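Local coordinates for uncharacterized protein (Enterococcus faecalis, PDB 3CLQ), which is of unknown function but belongs to the AllG family and is probably related to a subunit of oxamate carbamoyltransferase, at residues B[131-136]-B[153-158]. Sequence-based numbering, arbitrary orientation.
Sequences LSEQLA and IWMRDV
Met155, present as selenomethionine, reaches from helix 146-168 to the loop that follows strand 126-130 and touches Leu131, Ser132 and Glu133 in turn. It is the single residue of 153-158 that meets the loop segment, and its last two atoms do the work. The chain runs straight out from the helix through SE (chi2 176°) and then bends at the final torsion (chi3 82°), which swings CE along the loop backbone while SE stays beside Glu133.

CE lies 3.7 Å from CB of Leu131, an apolar contact made chiefly at the root of the leucine side chain, with CD2 somewhat farther off. The same methyl carbon comes 3.2 Å from the carbonyl O of Ser132, a close methyl-to-carbonyl contact. Ser132 offers this carbonyl while its CB is directed away from the helix.

Glu133 crosses the Met155 side chain at about a right angle and presents its aliphatic part. SE sits 3.9 Å from Glu133 CA and 4.0 Å from CG, against the base of the side chain. Beyond CG the glutamate is extended and its carboxylate turns to the loop further on, where OE2 accepts a hydrogen bond from Leu139 N and OE1 a weak one from Arg140 N. Phe225 of helix 216-226 also touches Met155, so a third element joins the packing, and Glu133 has a further contact with Leu152 of helix 146-168.

No hydrogen bond or salt bridge links the two segments. Between 131-133 and 153-158 the contact is therefore van der Waals in nature, centred on the methionine thioether position, occupied here by selenium, while the carboxylate of Glu133 is taken up by backbone N-H groups of Leu139 and, weakly, Arg140.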
# COMPACT_ATOMS: atom_id res chain seq x y z
N LEU B 131 19.13 -1.72 10.39
CA LEU B 131 18.36 -0.92 9.47
C LEU B 131 18.82 -1.13 8.04
O LEU B 131 19.96 -1.51 7.78
CB LEU B 131 18.50 0.55 9.82
CG LEU B 131 17.72 1.04 11.03
CD1 LEU B 131 18.14 0.26 12.28
CD2 LEU B 131 17.98 2.52 11.23
N SER B 132 17.91 -0.89 7.11
CA SER B 132 18.28 -0.78 5.72
C SER B 132 19.14 0.45 5.50
O SER B 132 18.73 1.58 5.78
CB SER B 132 17.01 -0.69 4.86
OG SER B 132 17.28 -0.12 3.59
N GLU B 133 20.36 0.24 5.03
CA GLU B 133 21.06 1.30 4.32
C GLU B 133 20.18 1.33 3.10
O GLU B 133 19.39 0.39 2.93
CB GLU B 133 22.45 0.82 3.99
CG GLU B 133 23.05 0.05 5.15
CD GLU B 133 24.21 -0.82 4.74
OE1 GLU B 133 24.01 -2.06 4.69
OE2 GLU B 133 25.32 -0.28 4.46
N GLN B 134 20.18 2.34 2.26
CA GLN B 134 19.04 2.30 1.32
C GLN B 134 19.40 2.14 -0.15
O GLN B 134 18.53 2.00 -0.99
CB GLN B 134 18.06 3.46 1.55
CG GLN B 134 17.13 3.29 2.75
CD GLN B 134 15.72 2.77 2.36
OE1 GLN B 134 14.84 3.54 1.94
NE2 GLN B 134 15.52 1.46 2.50
N LEU B 135 20.69 2.15 -0.45
CA LEU B 135 21.13 2.13 -1.84
C LEU B 135 21.38 0.70 -2.37
O LEU B 135 21.09 -0.29 -1.68
CB LEU B 135 22.37 3.03 -2.03
CG LEU B 135 22.14 4.51 -2.44
CD1 LEU B 135 21.91 4.67 -3.97
CD2 LEU B 135 21.02 5.19 -1.64
N ALA B 136 21.88 0.62 -3.61
CA ALA B 136 22.32 -0.64 -4.20
C ALA B 136 23.80 -0.90 -3.84
O ALA B 136 24.19 -2.04 -3.61
CB ALA B 136 22.12 -0.62 -5.70
N ILE B 153 28.17 5.83 9.08
CA ILE B 153 28.42 6.81 10.14
C ILE B 153 27.29 7.82 10.25
O ILE B 153 26.88 8.21 11.35
CB ILE B 153 29.77 7.54 9.93
CG1 ILE B 153 30.92 6.56 10.15
CG2 ILE B 153 29.91 8.73 10.88
CD1 ILE B 153 32.19 7.00 9.51
N TRP B 154 26.78 8.24 9.10
CA TRP B 154 25.62 9.10 9.02
C TRP B 154 24.44 8.44 9.72
O TRP B 154 23.72 9.06 10.50
CB TRP B 154 25.29 9.38 7.56
CG TRP B 154 24.10 10.26 7.37
CD1 TRP B 154 24.09 11.63 7.32
CD2 TRP B 154 22.74 9.85 7.18
NE1 TRP B 154 22.81 12.08 7.12
CE2 TRP B 154 21.96 11.01 7.03
CE3 TRP B 154 22.10 8.60 7.13
CZ2 TRP B 154 20.58 10.97 6.84
CZ3 TRP B 154 20.73 8.57 6.93
CH2 TRP B 154 19.99 9.74 6.79
N MSE B 155 24.25 7.16 9.46
CA MSE B 155 23.16 6.43 10.11
C MSE B 155 23.33 6.25 11.61
O MSE B 155 22.35 6.06 12.33
CB MSE B 155 23.00 5.07 9.46
CG MSE B 155 22.58 5.14 8.03
SE MSE B 155 22.53 3.34 7.33
CE MSE B 155 20.77 2.76 7.98
N ARG B 156 24.55 6.31 12.11
CA ARG B 156 24.71 6.17 13.55
C ARG B 156 24.91 7.50 14.26
O ARG B 156 24.79 7.58 15.48
CB ARG B 156 25.85 5.21 13.91
CG ARG B 156 27.20 5.76 13.62
CD ARG B 156 28.14 5.66 14.80
NE ARG B 156 29.05 6.78 14.68
CZ ARG B 156 30.31 6.71 14.27
NH1 ARG B 156 30.88 5.55 13.98
NH2 ARG B 156 30.99 7.83 14.18
N ASP B 157 25.21 8.55 13.49
CA ASP B 157 25.43 9.87 14.07
C ASP B 157 24.14 10.67 14.04
O ASP B 157 23.87 11.47 14.94
CB ASP B 157 26.50 10.63 13.30
CG ASP B 157 27.91 10.26 13.74
OD1 ASP B 157 28.07 9.28 14.50
OD2 ASP B 157 28.84 10.97 13.32
N VAL B 158 23.35 10.46 12.99
CA VAL B 158 22.13 11.22 12.81
C VAL B 158 20.86 10.36 12.66
O VAL B 158 20.09 10.25 13.62
CB VAL B 158 22.30 12.37 11.74
CG1 VAL B 158 23.64 12.28 11.02
CG2 VAL B 158 21.10 12.46 10.79